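Local coordinates for 5' nucleotidase family protein (Staphylococcus aureus subsp. aureus, PDB 4Q7F), which belongs to the 5'-nucleotidase family and joins a metal-binding calcineurin-like phosphoesterase domain to a 5'-nucleotidase C-terminal domain, at residues L504-D507 against F508-N512. Numbering follows the deposited sequence. Where two conformers were deposited one is given.
Sequences LLID and FLSNN
L504 to N511 form the last two turns of alpha helix 501-511, where F508 N donates to L504 O at 3.1 Å and L509 N to L505 O at 2.9 Å, both nearly straight. This is a local i to i+4 contact at the C-terminal end of the helix. The bonding becomes more bent toward that end. N511 N still reaches D507 O at 3.1 Å, but its N-H...O angle is down to 135°. N512 then leaves helical geometry, although its N bonds F508 O.

The side chain of S510 adds to the backbone pattern. Its OG lies beside its own backbone N (chi1 -59°), which turns the hydroxyl back along the helix to donate to I506 O at 2.9 Å. S510 N binds the same oxygen. I506 O therefore accepts two bonds, and the donors arrive from opposite faces of its carbonyl plane. L509 packs its CB and CG against L505 O, with CG 3.2 Å from that oxygen. The carboxylate of D507 takes its bond from the preceding turn, where Q503 NE2 donates to OD1.

L504, I506, F508 and L509 pack against other parts of the fold. L504 and F508 both touch A350 of helix 342-355, and F508 also touches M515 and I517. I506 and L509 share I321 of strand 320-323. On the exposed side, N511 turns the face of its amide to D507 O, which sits over CG at 3.1 Å; ND2 makes no hydrogen bond to that oxygen.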
ATOM      1  N   LEU A 504      -8.450 -18.389   3.265  1.00 25.74           N
ATOM      2  CA  LEU A 504      -9.855 -18.526   3.599  1.00 26.40           C
ATOM      3  C   LEU A 504     -10.632 -18.872   2.327  1.00 27.20           C
ATOM      4  O   LEU A 504     -11.455 -19.783   2.344  1.00 29.06           O
ATOM      5  CB  LEU A 504     -10.380 -17.266   4.312  1.00 25.00           C
ATOM      6  CG  LEU A 504     -11.812 -17.286   4.848  1.00 25.59           C
ATOM      7  CD1 LEU A 504     -11.975 -16.243   5.950  1.00 25.00           C
ATOM      8  CD2 LEU A 504     -12.842 -17.109   3.744  1.00 26.32           C
ATOM      9  N   LEU A 505     -10.359 -18.180   1.227  1.00 27.63           N
ATOM     10  CA  LEU A 505     -11.011 -18.488  -0.058  1.00 28.71           C
ATOM     11  C   LEU A 505     -10.618 -19.889  -0.563  1.00 30.17           C
ATOM     12  O   LEU A 505     -11.447 -20.626  -1.077  1.00 31.29           O
ATOM     13  CB  LEU A 505     -10.706 -17.422  -1.116  1.00 28.67           C
ATOM     14  CG  LEU A 505     -11.206 -16.005  -0.808  1.00 27.57           C
ATOM     15  CD1 LEU A 505     -10.918 -15.079  -1.963  1.00 28.22           C
ATOM     16  CD2 LEU A 505     -12.696 -15.989  -0.480  1.00 27.97           C
ATOM     17  N   ILE A 506      -9.355 -20.255  -0.404  1.00 30.42           N
ATOM     18  CA  ILE A 506      -8.889 -21.577  -0.812  1.00 31.85           C
ATOM     19  C   ILE A 506      -9.613 -22.679  -0.020  1.00 32.73           C
ATOM     20  O   ILE A 506     -10.046 -23.676  -0.603  1.00 34.41           O
ATOM     21  CB  ILE A 506      -7.365 -21.701  -0.634  1.00 31.88           C
ATOM     22  CG1 ILE A 506      -6.659 -20.797  -1.659  1.00 31.93           C
ATOM     23  CG2 ILE A 506      -6.929 -23.159  -0.762  1.00 33.89           C
ATOM     24  CD1 ILE A 506      -5.136 -20.747  -1.550  1.00 32.06           C
ATOM     25  N   ASP A 507      -9.722 -22.494   1.298  1.00 31.53           N
ATOM     26  CA  ASP A 507     -10.424 -23.447   2.180  1.00 32.44           C
ATOM     27  C   ASP A 507     -11.866 -23.627   1.733  1.00 32.99           C
ATOM     28  O   ASP A 507     -12.318 -24.748   1.545  1.00 34.05           O
ATOM     29  CB  ASP A 507     -10.414 -22.979   3.648  1.00 30.97           C
ATOM     30  CG  ASP A 507      -9.038 -23.067   4.282  1.00 30.46           C
ATOM     31  OD1 ASP A 507      -8.154 -23.721   3.721  1.00 31.95           O
ATOM     32  OD2 ASP A 507      -8.834 -22.476   5.343  1.00 29.08           O
ATOM     33  N   PHE A 508     -12.581 -22.521   1.557  1.00 32.32           N
ATOM     34  CA  PHE A 508     -13.968 -22.601   1.127  1.00 34.13           C
ATOM     35  C   PHE A 508     -14.062 -23.338  -0.206  1.00 36.63           C
ATOM     36  O   PHE A 508     -14.866 -24.263  -0.362  1.00 38.12           O
ATOM     37  CB  PHE A 508     -14.595 -21.217   0.998  1.00 33.39           C
ATOM     38  CG  PHE A 508     -16.059 -21.258   0.670  1.00 35.39           C
ATOM     39  CD1 PHE A 508     -16.484 -21.382  -0.641  1.00 37.82           C
ATOM     40  CD2 PHE A 508     -17.014 -21.196   1.675  1.00 35.96           C
ATOM     41  CE1 PHE A 508     -17.834 -21.434  -0.948  1.00 39.48           C
ATOM     42  CE2 PHE A 508     -18.368 -21.239   1.376  1.00 37.75           C
ATOM     43  CZ  PHE A 508     -18.781 -21.365   0.063  1.00 39.25           C
ATOM     44  N   LEU A 509     -13.230 -22.934  -1.161  1.00 36.86           N
ATOM     45  CA  LEU A 509     -13.214 -23.568  -2.479  1.00 39.72           C
ATOM     46  C   LEU A 509     -12.974 -25.075  -2.411  1.00 42.50           C
ATOM     47  O   LEU A 509     -13.591 -25.836  -3.152  1.00 43.57           O
ATOM     48  CB  LEU A 509     -12.154 -22.922  -3.371  1.00 39.35           C
ATOM     49  CG  LEU A 509     -12.473 -21.532  -3.923  1.00 38.33           C
ATOM     50  CD1 LEU A 509     -11.256 -20.960  -4.630  1.00 38.19           C
ATOM     51  CD2 LEU A 509     -13.665 -21.596  -4.867  1.00 39.93           C
ATOM     52  N   SER A 510     -12.096 -25.497  -1.511  1.00 43.55           N
ATOM     53  CA  SER A 510     -11.757 -26.909  -1.376  1.00 48.10           C
ATOM     54  C   SER A 510     -12.829 -27.750  -0.683  1.00 51.35           C
ATOM     55  O   SER A 510     -12.907 -28.952  -0.919  1.00 53.46           O
ATOM     56  CB  SER A 510     -10.429 -27.060  -0.622  1.00 47.63           C
ATOM     57  OG  SER A 510      -9.379 -26.389  -1.301  1.00 46.88           O
ATOM     58  N   ASN A 511     -13.650 -27.120   0.158  1.00 54.49           N
ATOM     59  CA  ASN A 511     -14.678 -27.823   0.941  1.00 58.45           C
ATOM     60  C   ASN A 511     -16.098 -27.846   0.370  1.00 62.74           C
ATOM     61  O   ASN A 511     -16.913 -28.646   0.814  1.00 64.87           O
ATOM     62  CB  ASN A 511     -14.749 -27.223   2.347  1.00 57.49           C
ATOM     63  CG  ASN A 511     -13.417 -27.261   3.068  1.00 56.91           C
ATOM     64  OD1 ASN A 511     -12.536 -28.050   2.736  1.00 59.83           O
ATOM     65  ND2 ASN A 511     -13.264 -26.399   4.062  1.00 56.79           N
ATOM     66  N   ASN A 512     -16.413 -26.965  -0.577  0.50 56.29           N
ATOM     67  CA  ASN A 512     -17.751 -26.957  -1.179  0.50 59.03           C
ATOM     68  C   ASN A 512     -17.659 -27.207  -2.681  0.50 63.77           C
ATOM     69  O   ASN A 512     -17.559 -26.273  -3.476  0.50 65.19           O
ATOM     70  CB  ASN A 512     -18.488 -25.647  -0.899  0.50 57.20           C
ATOM     71  CG  ASN A 512     -19.943 -25.696  -1.340  0.50 58.60           C
ATOM     72  OD1 ASN A 512     -20.435 -26.735  -1.786  0.50 60.58           O
ATOM     73  ND2 ASN A 512     -20.640 -24.575  -1.211  0.50 57.38           N
TER